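Local coordinates for protease (Helicobacter pylori, PDB 5EUF) that cleaves the cytoplasmic domain of human junctional adhesion molecule A as a zinc-dependent M16-family virulence protease, weakening gastric epithelial cell-cell adhesion, at the interface of chains A and B. Residues are numbered along the deposited sequence; one frame, centred on the assembly and turned at random. Chains: chain A/B, Protease.

Contact 1: the interface of chains A and B. Residues chain A 145, 149, 152, 240; chain B 156, 235, 238.
A:Arg149 of helix 142-154 reaches across to B:Asp235 and B:Arg238, joining two copies of this M16-family peptidase in the deposited assembly. A:Arg149 and B:Asp235 meet tip to tip, with guanidinium and carboxylate nearly coplanar, 19° apart. Carboxylate oxygen OD1 of B:Asp235 lies in the guanidinium plane at its edge, 3.6 Å from NH2 of A:Arg149, a long salt bridge. The second oxygen, OD2, is 3.7 Å from NE of A:Arg149. B:Asp235 is poorly ordered, so this pairing is best taken as loose. The arginine gets there by folding: its chain bends at both chi2 (-64°) and chi3, which turns the guanidinium aside toward the other chain. The CE methyl of selenomethionine A:Met145 also approaches the carboxylate loosely, tip to tip, 4.0 Å from OD2 of B:Asp235.

Like charges also come close. B:Arg238, extended from CG to NE, crosses A:Arg149 at about a right angle with the two guanidinium planes 73° apart, and the NH2 atoms of the two arginines are 3.5 Å apart. The carboxylate of B:Asp235 would presumably temper the repulsion.

Apolar contact is sparse. The CG1 methyl of B:Val156 comes up to the amide of A:Asn152, 3.6 Å from its CG, the two side chains crossing at about a right angle.

The backbones also pair: A:Ala240 and B:Arg238 form an antiparallel beta bridge between the 238-243 strands of the two chains.

Contact 2: the interface of chains A and B. Residues chain A 46, 161, 167, 169-170; chain B 156-157, 229.
B:Tyr157 and A:Phe167 form an aromatic stack in the two-fold interface between identical copies, linking the 156-157 loop of one copy to the other in the deposited assembly. B:Tyr157 lays one face of its ring on A:Phe167 and brings its hydroxyl end to the start of helix 168-172. Its CG stands anti to the backbone N (chi1 -177°), sending the ring outward to chain A. The stacked centroids are 4.3 Å apart, the planes 18° apart, and the side chains run past each other in opposite directions. CD1 of B:Tyr157 sits over the centre of the phenylalanine ring, while CB of A:Phe167 lies over the rim of the tyrosine. The tyrosine's other face is backed by CB of its own chain's B:Met229.

At the ring's tip, the phenol OH of B:Tyr157 lies 3.1 Å from the backbone N of A:Asp170, but the N-H does not point at it, so a hydrogen bond is doubtful. OD1 of A:Asp170 is modelled too near the OH for its contact to be trusted. A:Asp169 crosses the ring's edge obliquely, OD2 in the ring plane and the carboxylate nearly coplanar with it; its CB is 3.6 Å from CE2 of B:Tyr157.

Next to the tyrosine, NE2 of A:His161 donates to the carbonyl O of B:Val156 at 2.8 Å, a nearly straight bond (166° at H) with the oxygen close to the imidazole plane. SE of A:Met46 also rests near that oxygen. The centre of this patch is about 19 Å from A:Glu56, the catalytic base; its likely role is to hold the 156-157 loop against the partner.

Contact 3: the interface of chains A and B. Residues chain A 156, 235-238; chain B 149, 239-241.
A:Ala237 and B:Val241 carry the tight part of this contact, where backbone meets backbone. The amide N of B:Val241 donates to the carbonyl O of A:Ala237 at 2.9 Å, and next to it A:Arg238 and B:Ala240 form an antiparallel bridge. Packing here is by main chain and short side chains: CA of A:Gly236 lies 4.0 Å from CB of B:Val241, and the valine's CB lies 3.9 Å from O of A:Ala237. With CG1 of B:Val241 anti to its backbone N (chi1 172°), the other methyl, CG2, is the branch that comes near that same carbonyl oxygen.

The charged side is looser. It is the twin of the contact 1 cluster with the chains exchanged, and it differs in detail. B:Arg149 passes A:Asp235 in the opposite direction instead of meeting it tip to tip, with guanidinium and carboxylate planes almost parallel, 3° apart. Its NE stays 4.0 Å from OD2 of A:Asp235, a weak salt bridge to a poorly ordered residue. Within chain A, OD1 of A:Asp235 lies in the guanidinium plane of A:Arg238, 3.9 Å from its NH2. Here it is NE of A:Arg238, in place of NH2, that comes nearest to NH2 of B:Arg149, at 3.5 Å.

In the fold, the site joins the start of strand 238-243 of chain A, with the loop leading into it, to the middle of the same strand in chain B, while B:Arg149 approaches from helix 142-154.

Contact 1: the interface of chains A and B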
# COMPACT_ATOMS: atom_id res chain seq x y z
N MSE A 145 -1.34 6.72 -16.63
CA MSE A 145 -0.61 5.62 -16.01
C MSE A 145 0.60 6.15 -15.25
O MSE A 145 0.88 5.71 -14.13
CB MSE A 145 -0.16 4.60 -17.07
CG MSE A 145 0.42 3.31 -16.49
SE MSE A 145 -0.88 2.31 -15.44
CE MSE A 145 0.21 0.76 -14.99
N ARG A 149 1.21 5.52 -11.29
CA ARG A 149 2.40 4.78 -10.89
C ARG A 149 3.38 5.64 -10.09
O ARG A 149 4.14 5.12 -9.27
CB ARG A 149 3.11 4.19 -12.12
CG ARG A 149 2.28 3.17 -12.89
CD ARG A 149 1.99 1.93 -12.07
NE ARG A 149 3.17 1.07 -11.92
CZ ARG A 149 3.93 1.04 -10.83
NH1 ARG A 149 3.65 1.80 -9.79
NH2 ARG A 149 4.98 0.23 -10.79
N ASN A 152 2.22 5.67 -6.60
CA ASN A 152 2.50 4.33 -6.11
C ASN A 152 3.92 4.24 -5.56
O ASN A 152 4.18 3.50 -4.61
CB ASN A 152 2.32 3.29 -7.22
CG ASN A 152 0.86 2.99 -7.51
OD1 ASN A 152 -0.03 3.70 -7.05
ND2 ASN A 152 0.62 1.95 -8.30
N ALA A 240 10.99 3.83 -10.51
CA ALA A 240 10.23 2.74 -11.12
C ALA A 240 10.08 2.98 -12.62
O ALA A 240 9.63 4.04 -13.04
CB ALA A 240 8.87 2.61 -10.47
N VAL B 156 3.10 -3.45 -4.67
CA VAL B 156 2.45 -2.15 -4.58
C VAL B 156 1.01 -2.29 -4.08
O VAL B 156 0.51 -1.44 -3.34
CB VAL B 156 2.45 -1.44 -5.95
CG1 VAL B 156 1.72 -0.11 -5.87
CG2 VAL B 156 3.88 -1.25 -6.43
N ASP B 235 6.08 -4.20 -14.39
CA ASP B 235 6.27 -3.64 -15.72
C ASP B 235 7.63 -2.98 -15.90
O ASP B 235 7.79 -2.11 -16.76
CB ASP B 235 5.15 -2.62 -15.99
CG ASP B 235 4.74 -1.86 -14.74
OD1 ASP B 235 5.59 -1.67 -13.84
OD2 ASP B 235 3.57 -1.44 -14.65
N ARG B 238 12.27 -1.67 -10.26
CA ARG B 238 11.90 -0.79 -9.16
C ARG B 238 13.06 -0.67 -8.18
O ARG B 238 13.61 -1.68 -7.74
CB ARG B 238 10.65 -1.30 -8.45
CG ARG B 238 9.45 -1.48 -9.37
CD ARG B 238 8.27 -2.13 -8.66
NE ARG B 238 7.18 -2.41 -9.59
CZ ARG B 238 6.06 -3.05 -9.26
NH1 ARG B 238 5.87 -3.48 -8.02
NH2 ARG B 238 5.12 -3.26 -10.17

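Contact 2: the interface of chains A and B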
# COMPACT_ATOMS: atom_id res chain seq x y z
N MSE A 46 -6.60 1.02 1.20
CA MSE A 46 -6.25 0.15 0.08
C MSE A 46 -7.03 -1.16 0.15
O MSE A 46 -7.01 -1.86 1.16
CB MSE A 46 -4.74 -0.12 0.04
CG MSE A 46 -4.27 -0.73 -1.27
SE MSE A 46 -2.33 -0.68 -1.50
CE MSE A 46 -1.83 -1.88 -0.04
N HIS A 161 -0.73 6.92 -1.71
CA HIS A 161 -0.18 5.77 -2.41
C HIS A 161 -0.94 5.51 -3.70
O HIS A 161 -0.42 4.88 -4.62
CB HIS A 161 -0.22 4.53 -1.50
CG HIS A 161 0.40 3.31 -2.11
ND1 HIS A 161 1.71 3.26 -2.53
CD2 HIS A 161 -0.12 2.08 -2.37
CE1 HIS A 161 1.97 2.06 -3.01
NE2 HIS A 161 0.88 1.33 -2.93
N PHE A 167 -7.36 1.51 -7.35
CA PHE A 167 -6.94 0.32 -8.07
C PHE A 167 -8.13 -0.37 -8.76
O PHE A 167 -9.25 -0.30 -8.28
CB PHE A 167 -6.25 -0.66 -7.12
CG PHE A 167 -4.96 -0.14 -6.56
CD1 PHE A 167 -4.94 0.52 -5.34
CD2 PHE A 167 -3.77 -0.30 -7.25
CE1 PHE A 167 -3.75 1.00 -4.82
CE2 PHE A 167 -2.58 0.18 -6.73
CZ PHE A 167 -2.57 0.83 -5.52
N ASP A 169 -8.87 -3.61 -9.23
CA ASP A 169 -9.44 -4.70 -8.46
C ASP A 169 -10.30 -4.19 -7.31
O ASP A 169 -11.28 -4.83 -6.92
CB ASP A 169 -8.34 -5.62 -7.92
CG ASP A 169 -7.91 -6.66 -8.93
OD1 ASP A 169 -8.77 -7.12 -9.71
OD2 ASP A 169 -6.71 -7.02 -8.95
N ASP A 170 -9.93 -3.03 -6.78
CA ASP A 170 -10.72 -2.37 -5.75
C ASP A 170 -12.12 -2.06 -6.28
O ASP A 170 -13.12 -2.42 -5.65
CB ASP A 170 -10.05 -1.09 -5.26
CG ASP A 170 -9.01 -1.34 -4.20
OD1 ASP A 170 -8.53 -2.49 -4.10
OD2 ASP A 170 -8.66 -0.39 -3.47
N VAL B 156 3.10 -3.45 -4.67
CA VAL B 156 2.45 -2.15 -4.58
C VAL B 156 1.01 -2.29 -4.08
O VAL B 156 0.51 -1.44 -3.34
CB VAL B 156 2.45 -1.44 -5.95
CG1 VAL B 156 1.72 -0.11 -5.87
CG2 VAL B 156 3.88 -1.25 -6.43
N TYR B 157 0.37 -3.39 -4.46
CA TYR B 157 -1.05 -3.55 -4.24
C TYR B 157 -1.36 -4.75 -3.35
O TYR B 157 -2.13 -4.64 -2.39
CB TYR B 157 -1.76 -3.67 -5.59
CG TYR B 157 -3.26 -3.77 -5.50
CD1 TYR B 157 -3.99 -2.96 -4.63
CD2 TYR B 157 -3.96 -4.66 -6.30
CE1 TYR B 157 -5.36 -3.05 -4.55
CE2 TYR B 157 -5.33 -4.75 -6.23
CZ TYR B 157 -6.03 -3.95 -5.36
OH TYR B 157 -7.40 -4.04 -5.29
N MSE B 229 -6.78 -8.66 -4.00
CA MSE B 229 -5.82 -7.66 -4.46
C MSE B 229 -4.60 -8.30 -5.12
O MSE B 229 -3.53 -8.38 -4.52
CB MSE B 229 -5.39 -6.77 -3.30
CG MSE B 229 -6.52 -5.95 -2.70
SE MSE B 229 -6.64 -6.12 -0.76
CE MSE B 229 -6.92 -8.04 -0.65

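Contact 3: the interface of chains A and B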
# COMPACT_ATOMS: atom_id res chain seq x y z
N VAL A 156 4.36 5.19 0.24
CA VAL A 156 4.35 3.77 0.56
C VAL A 156 3.20 3.40 1.50
O VAL A 156 2.61 2.32 1.39
CB VAL A 156 5.69 3.36 1.20
CG1 VAL A 156 5.63 1.93 1.73
CG2 VAL A 156 6.82 3.51 0.19
N ASP A 235 13.78 8.46 2.67
CA ASP A 235 15.14 8.20 3.12
C ASP A 235 16.10 7.94 1.98
O ASP A 235 17.15 7.33 2.17
CB ASP A 235 15.13 7.01 4.08
CG ASP A 235 14.07 5.97 3.71
OD1 ASP A 235 13.58 6.00 2.56
OD2 ASP A 235 13.73 5.14 4.57
N GLY A 236 15.75 8.40 0.78
CA GLY A 236 16.57 8.16 -0.40
C GLY A 236 15.73 8.02 -1.65
O GLY A 236 14.52 7.82 -1.58
N ALA A 237 16.39 8.12 -2.81
CA ALA A 237 15.69 8.12 -4.09
C ALA A 237 14.91 6.84 -4.34
O ALA A 237 15.40 5.74 -4.08
CB ALA A 237 16.68 8.36 -5.22
N ARG A 238 13.69 6.99 -4.85
CA ARG A 238 12.87 5.86 -5.28
C ARG A 238 12.62 5.98 -6.78
O ARG A 238 12.31 7.06 -7.28
CB ARG A 238 11.55 5.83 -4.52
CG ARG A 238 11.71 5.78 -3.01
CD ARG A 238 10.40 6.01 -2.28
NE ARG A 238 10.61 6.13 -0.84
CZ ARG A 238 9.66 6.44 0.04
NH1 ARG A 238 8.42 6.67 -0.37
NH2 ARG A 238 9.95 6.52 1.33
N ARG B 149 11.49 -2.62 3.77
CA ARG B 149 11.50 -1.65 2.69
C ARG B 149 11.54 -2.32 1.31
O ARG B 149 11.12 -1.73 0.32
CB ARG B 149 12.69 -0.69 2.83
CG ARG B 149 12.61 0.23 4.04
CD ARG B 149 11.49 1.27 3.92
NE ARG B 149 11.72 2.20 2.82
CZ ARG B 149 11.09 2.15 1.65
NH1 ARG B 149 10.20 1.19 1.41
NH2 ARG B 149 11.36 3.04 0.70
N THR B 239 13.44 0.56 -7.84
CA THR B 239 14.51 0.77 -6.87
C THR B 239 14.12 1.72 -5.75
O THR B 239 13.17 2.51 -5.87
CB THR B 239 15.79 1.34 -7.54
OG1 THR B 239 15.57 2.71 -7.89
CG2 THR B 239 16.16 0.54 -8.77
N ALA B 240 14.87 1.64 -4.65
CA ALA B 240 14.67 2.49 -3.50
C ALA B 240 15.94 2.52 -2.66
O ALA B 240 16.54 1.48 -2.39
CB ALA B 240 13.50 2.00 -2.67
N VAL B 241 16.36 3.72 -2.26
CA VAL B 241 17.52 3.85 -1.39
C VAL B 241 17.06 4.18 0.02
O VAL B 241 16.22 5.06 0.22
CB VAL B 241 18.48 4.94 -1.90
CG1 VAL B 241 19.57 5.20 -0.87
CG2 VAL B 241 19.08 4.53 -3.23

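The three contacts belong to one two-fold interface, so each recurs with the chains exchanged. Contact 1 lies between the others, its C-alpha centre about 12 Å from that of contact 2 and 13 Å from that of contact 3; contacts 2 and 3 are about 20 Å apart. B:Val156 belongs to both contact 1 and contact 2, and its twin, A:Val156, to contact 3, tying all three to this residue. Contacts 1 and 3 repeat the same arginine-aspartate cluster and strand pairing about the two-fold, and contact 2 adds an aromatic stack. This pairing of the deposited assembly may not be the biological one.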